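Local coordinates for protein CocE/NonD family hydrolase (Staphylococcus aureus subsp. aureus COL, PDB 3III) that probably hydrolyses ester or amide bonds as an alpha/beta-hydrolase related to cocaine esterase and X-Pro dipeptidyl-peptidases, at residues V69-D74 with G161-N166; V149-A154 with N182-K187. All coordinates share one frame; numbering follows the deposited sequence.

Interaction 1. Residues V69-D74 with G161-N166; sequences VVMSAD and GNIGTN
Strand segments 69-74 and 162-166 run parallel, their axes 43° apart, in the register Val69-Ile163, Val70-Gly164 and Met71-Thr165. Four backbone hydrogen bonds hold the pair. Val69 N binds Asn162 O, and Gly164 N returns to Val69 O at 2.9 Å. Met71 N then binds Gly164 O, and Asn166 N binds Met71 O. Three CA-H...O contacts lie beside them, among them Thr165 CA to Met71 O at 3.2 Å.

Val69, Met71, Ile163 and Thr165 share one face of the sheet. Val69 and Ile163 lie side by side and point the same way. Ile163 CG1 stands anti to the carbonyl carbon (chi1 -47°), and chi2 of -42° turns CD1 to Val69, where it lies 3.6 Å from CB and 3.7 Å from CG2. The other branch, Ile163 CG2, is 4.2 Å from Met71 CB. Met71 is a selenomethionine. It also meets Tyr146 and Ala153 of helix 140-154, which covers this face. Thr165 OG1 is hydrogen-bonded to Gln175 OE1.

The other face carries Val70. Its CG1 runs alongside Asn166 CB at 4.0 Å, while the amide end of Asn166 is held by Tyr303 and Gln312. Gly164 puts no side chain here. Further along, Ser72 CB comes to 3.2 Å from Asn166 O, and Ser72 OG is bonded to Lys122 NZ.

All the touching residues are buried. On its other edge, strand 67-74 pairs with the parallel strand 119-124. Strand 67-74 thus sits between 119-124 and 162-168, the strand order of the alpha/beta-hydrolase sheet. Strand 162-168 leads directly into helix 170-179, consistent with the strand-turn-helix of the nucleophile elbow.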
loop_
_atom_site.group_PDB
_atom_site.type_symbol
_atom_site.label_atom_id
_atom_site.label_comp_id
_atom_site.label_asym_id
_atom_site.label_seq_id
_atom_site.Cartn_x
_atom_site.Cartn_y
_atom_site.Cartn_z
ATOM N N VAL A 69 -3.220 -16.364 18.889
ATOM C CA VAL A 69 -2.238 -16.587 17.864
ATOM C C VAL A 69 -2.168 -15.420 16.847
ATOM O O VAL A 69 -3.195 -15.012 16.309
ATOM C CB VAL A 69 -2.525 -17.826 17.076
ATOM C CG1 VAL A 69 -1.451 -17.982 15.953
ATOM C CG2 VAL A 69 -2.638 -19.048 18.017
ATOM N N VAL A 70 -0.964 -14.887 16.685
ATOM C CA VAL A 70 -0.646 -13.871 15.698
ATOM C C VAL A 70 0.022 -14.594 14.530
ATOM O O VAL A 70 0.945 -15.377 14.736
ATOM C CB VAL A 70 0.317 -12.806 16.248
ATOM C CG1 VAL A 70 0.683 -11.774 15.132
ATOM C CG2 VAL A 70 -0.298 -12.082 17.515
HETATM N N MSE A 71 -0.471 -14.385 13.308
HETATM C CA MSE A 71 0.062 -15.098 12.130
HETATM C C MSE A 71 0.379 -14.156 10.998
HETATM O O MSE A 71 -0.284 -13.110 10.862
HETATM C CB MSE A 71 -0.971 -16.095 11.627
HETATM C CG MSE A 71 -0.420 -17.028 10.529
HETATM SE SE MSE A 71 -1.792 -18.406 10.090
HETATM C CE MSE A 71 -1.768 -19.388 11.799
ATOM N N SER A 72 1.458 -14.443 10.256
ATOM C CA SER A 72 1.698 -13.793 8.984
ATOM C C SER A 72 2.145 -14.827 7.967
ATOM O O SER A 72 2.728 -15.919 8.306
ATOM C CB SER A 72 2.724 -12.654 9.091
ATOM O OG SER A 72 4.037 -13.175 9.231
ATOM N N ALA A 73 1.921 -14.499 6.690
ATOM C CA ALA A 73 2.285 -15.421 5.596
ATOM C C ALA A 73 2.720 -14.688 4.319
ATOM O O ALA A 73 2.104 -13.721 3.883
ATOM C CB ALA A 73 1.157 -16.363 5.304
ATOM N N ASP A 74 3.779 -15.211 3.691
ATOM C CA ASP A 74 4.317 -14.682 2.476
ATOM C C ASP A 74 5.165 -15.757 1.787
ATOM O O ASP A 74 5.254 -16.891 2.233
ATOM C CB ASP A 74 5.167 -13.435 2.792
ATOM C CG ASP A 74 6.238 -13.731 3.760
ATOM O OD1 ASP A 74 7.198 -14.412 3.369
ATOM O OD2 ASP A 74 6.064 -13.373 4.939
ATOM N N GLY A 161 -7.804 -20.712 20.100
ATOM C CA GLY A 161 -8.835 -20.749 19.058
ATOM C C GLY A 161 -8.982 -19.461 18.238
ATOM O O GLY A 161 -9.667 -19.473 17.222
ATOM N N ASN A 162 -8.381 -18.361 18.685
ATOM C CA ASN A 162 -8.500 -17.062 18.059
ATOM C C ASN A 162 -7.189 -16.706 17.336
ATOM O O ASN A 162 -6.121 -16.478 17.973
ATOM C CB ASN A 162 -8.810 -15.949 19.090
ATOM C CG ASN A 162 -10.095 -16.189 19.841
ATOM O OD1 ASN A 162 -10.925 -16.974 19.398
ATOM N ND2 ASN A 162 -10.265 -15.526 20.998
ATOM N N ILE A 163 -7.293 -16.626 16.012
ATOM C CA ILE A 163 -6.182 -16.237 15.175
ATOM C C ILE A 163 -6.414 -14.816 14.642
ATOM O O ILE A 163 -7.510 -14.459 14.182
ATOM C CB ILE A 163 -6.012 -17.172 13.988
ATOM C CG1 ILE A 163 -6.074 -18.684 14.355
ATOM C CG2 ILE A 163 -4.836 -16.697 13.102
ATOM C CD1 ILE A 163 -5.424 -19.201 15.540
ATOM N N GLY A 164 -5.386 -14.014 14.735
ATOM C CA GLY A 164 -5.349 -12.695 14.152
ATOM C C GLY A 164 -4.131 -12.612 13.216
ATOM O O GLY A 164 -2.977 -12.980 13.573
ATOM N N THR A 165 -4.342 -12.068 12.035
ATOM C CA THR A 165 -3.250 -11.876 11.090
ATOM C C THR A 165 -2.703 -10.474 11.123
ATOM O O THR A 165 -3.411 -9.519 11.494
ATOM C CB THR A 165 -3.683 -12.245 9.676
ATOM O OG1 THR A 165 -4.839 -11.492 9.328
ATOM C CG2 THR A 165 -3.978 -13.773 9.542
ATOM N N ASN A 166 -1.418 -10.334 10.770
ATOM C CA ASN A 166 -0.733 -9.063 10.970
ATOM C C ASN A 166 0.510 -9.016 10.130
ATOM O O ASN A 166 1.236 -10.009 10.060
ATOM C CB ASN A 166 -0.328 -8.981 12.448
ATOM C CG ASN A 166 0.201 -7.637 12.883
ATOM O OD1 ASN A 166 0.471 -6.732 12.090
ATOM N ND2 ASN A 166 0.393 -7.499 14.218
#

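Interaction 2. Residues V149-A154 with N182-K187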
loop_
_atom_site.group_PDB
_atom_site.type_symbol
_atom_site.label_atom_id
_atom_site.label_comp_id
_atom_site.label_asym_id
_atom_site.label_seq_id
_atom_site.Cartn_x
_atom_site.Cartn_y
_atom_site.Cartn_z
ATOM N N VAL A 149 -4.060 -22.986 6.951
ATOM C CA VAL A 149 -3.110 -22.831 8.022
ATOM C C VAL A 149 -3.776 -22.137 9.235
ATOM O O VAL A 149 -3.490 -22.506 10.401
ATOM C CB VAL A 149 -1.791 -22.121 7.569
ATOM C CG1 VAL A 149 -0.797 -22.041 8.725
ATOM C CG2 VAL A 149 -1.139 -22.891 6.336
ATOM N N ILE A 150 -4.649 -21.153 8.976
ATOM C CA ILE A 150 -5.413 -20.485 10.040
ATOM C C ILE A 150 -6.223 -21.492 10.809
ATOM O O ILE A 150 -6.183 -21.522 12.037
ATOM C CB ILE A 150 -6.331 -19.338 9.487
ATOM C CG1 ILE A 150 -5.454 -18.198 8.989
ATOM C CG2 ILE A 150 -7.350 -18.902 10.529
ATOM C CD1 ILE A 150 -6.172 -17.170 8.139
ATOM N N GLU A 151 -6.958 -22.336 10.089
ATOM C CA GLU A 151 -7.839 -23.313 10.716
ATOM C C GLU A 151 -7.064 -24.402 11.440
ATOM O O GLU A 151 -7.506 -24.876 12.474
ATOM C CB GLU A 151 -8.829 -23.874 9.688
ATOM C CG GLU A 151 -9.789 -22.786 9.154
ATOM C CD GLU A 151 -10.535 -22.028 10.275
ATOM O OE1 GLU A 151 -11.274 -22.715 11.039
ATOM O OE2 GLU A 151 -10.384 -20.779 10.404
ATOM N N TRP A 152 -5.903 -24.781 10.917
ATOM C CA TRP A 152 -5.024 -25.735 11.585
ATOM C C TRP A 152 -4.505 -25.185 12.937
ATOM O O TRP A 152 -4.546 -25.885 13.956
ATOM C CB TRP A 152 -3.855 -26.058 10.676
ATOM C CG TRP A 152 -2.788 -26.893 11.336
ATOM C CD1 TRP A 152 -2.730 -28.253 11.397
ATOM C CD2 TRP A 152 -1.652 -26.408 12.017
ATOM N NE1 TRP A 152 -1.608 -28.641 12.083
ATOM C CE2 TRP A 152 -0.934 -27.522 12.478
ATOM C CE3 TRP A 152 -1.153 -25.126 12.278
ATOM C CZ2 TRP A 152 0.259 -27.395 13.191
ATOM C CZ3 TRP A 152 0.035 -25.009 12.962
ATOM C CH2 TRP A 152 0.717 -26.141 13.427
ATOM N N ALA A 153 -4.063 -23.935 12.917
ATOM C CA ALA A 153 -3.554 -23.235 14.072
ATOM C C ALA A 153 -4.587 -23.165 15.175
ATOM O O ALA A 153 -4.237 -23.296 16.326
ATOM C CB ALA A 153 -3.121 -21.803 13.682
ATOM N N ALA A 154 -5.860 -23.003 14.800
ATOM C CA ALA A 154 -6.929 -22.897 15.770
ATOM C C ALA A 154 -7.142 -24.165 16.561
ATOM O O ALA A 154 -7.668 -24.107 17.654
ATOM C CB ALA A 154 -8.226 -22.476 15.129
ATOM N N ASN A 182 -13.364 -15.692 4.666
ATOM C CA ASN A 182 -13.958 -15.778 5.998
ATOM C C ASN A 182 -13.590 -17.064 6.767
ATOM O O ASN A 182 -14.463 -17.859 7.126
ATOM C CB ASN A 182 -15.468 -15.608 5.882
ATOM C CG ASN A 182 -15.832 -14.240 5.500
ATOM O OD1 ASN A 182 -15.710 -13.313 6.304
ATOM N ND2 ASN A 182 -16.217 -14.053 4.229
ATOM N N PRO A 183 -12.288 -17.241 7.081
ATOM C CA PRO A 183 -11.917 -18.400 7.873
ATOM C C PRO A 183 -12.616 -18.290 9.239
ATOM O O PRO A 183 -12.566 -17.200 9.852
ATOM C CB PRO A 183 -10.362 -18.263 8.005
ATOM C CG PRO A 183 -9.946 -17.312 6.955
ATOM C CD PRO A 183 -11.123 -16.390 6.787
ATOM N N PRO A 184 -13.286 -19.380 9.720
ATOM C CA PRO A 184 -14.066 -19.275 10.952
ATOM C C PRO A 184 -13.258 -18.830 12.205
ATOM O O PRO A 184 -13.796 -18.104 13.037
ATOM C CB PRO A 184 -14.625 -20.689 11.141
ATOM C CG PRO A 184 -14.723 -21.211 9.758
ATOM C CD PRO A 184 -13.594 -20.616 9.002
ATOM N N HIS A 185 -11.980 -19.178 12.276
ATOM C CA HIS A 185 -11.141 -18.782 13.427
ATOM C C HIS A 185 -10.268 -17.571 13.215
ATOM O O HIS A 185 -9.463 -17.249 14.085
ATOM C CB HIS A 185 -10.329 -20.003 13.903
ATOM C CG HIS A 185 -11.213 -21.123 14.351
ATOM N ND1 HIS A 185 -11.737 -22.049 13.476
ATOM C CD2 HIS A 185 -11.741 -21.407 15.568
ATOM C CE1 HIS A 185 -12.493 -22.900 14.154
ATOM N NE2 HIS A 185 -12.518 -22.529 15.425
ATOM N N LEU A 186 -10.406 -16.883 12.071
ATOM C CA LEU A 186 -9.775 -15.590 11.879
ATOM C C LEU A 186 -10.685 -14.588 12.606
ATOM O O LEU A 186 -11.802 -14.282 12.142
ATOM C CB LEU A 186 -9.661 -15.217 10.386
ATOM C CG LEU A 186 -9.010 -13.848 10.109
ATOM C CD1 LEU A 186 -7.547 -13.832 10.592
ATOM C CD2 LEU A 186 -9.193 -13.420 8.624
ATOM N N LYS A 187 -10.224 -14.096 13.751
ATOM C CA LYS A 187 -11.015 -13.234 14.628
ATOM C C LYS A 187 -10.644 -11.746 14.530
ATOM O O LYS A 187 -11.368 -10.910 15.069
ATOM C CB LYS A 187 -10.873 -13.665 16.099
ATOM C CG LYS A 187 -11.293 -15.119 16.379
ATOM C CD LYS A 187 -12.743 -15.379 16.005
ATOM C CE LYS A 187 -13.211 -16.818 16.351
ATOM N NZ LYS A 187 -13.584 -16.841 17.811
#
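The imidazole ring of His185 has Ala154 CB over one face and Glu151 OE1 at its edge. In this alpha/beta-hydrolase fold, the contact joins the C-terminal part of helix 140-154 to the type I beta turn Pro183-Leu186 at the start of strand 186-192. Ala154 CB makes a CH-pi contact, 3.8 Å from the ring centroid and nearest to His185 CG. The edge contact is a His-carboxylate hydrogen bond. His185 ND1 gives its N-H to Glu151 OE1 at 2.6 Å, close to the ring plane. OE1 is met on its syn side but 23° out of the carboxylate plane; the carboxylate and ring planes are 36° apart.

Leu186 N closes the turn on Pro183 O. Glu151 grips His185 twice, since OE2 also takes the backbone N-H of His185 at 2.9 Å through its syn lone pair. The Glu151 chain bends at chi2 (-54°), which swings CD toward the turn. The two bonds fix the rotation of the carboxylate, and its negative charge may raise the proton affinity of the ring. Pro184 CD packs against the same group, 3.6 Å from Glu151 CD.

Deeper in, Ile150 closes the apolar side. Its CG2 faces Leu186 N and Pro183 CB, and its CD1 rests 4.0 Å from Pro183 CG.

Overall arrangement
Interaction 1 is buried in the central sheet, whereas interaction 2 lies partly at the surface, where helix 140-154 meets the loop entering the next strand. Their centres are 8 Å apart, and strand 162-168 of interaction 1 is the sheet neighbour of strand 186-192 of interaction 2. Ile163 bridges them: its N and O probably hydrogen-bond to His185 O and Lys187 N, so 186-192 extends the sheet beside 162-168. Met71 CE also packs on Ala153 CB, 3.3 Å away, bringing the helix down on the sheet. The chemistry follows the place. Interaction 1 relies on backbone bonds and aliphatic side chains, while interaction 2 relies on a carboxylate-histidine pair with a small apolar patch beneath.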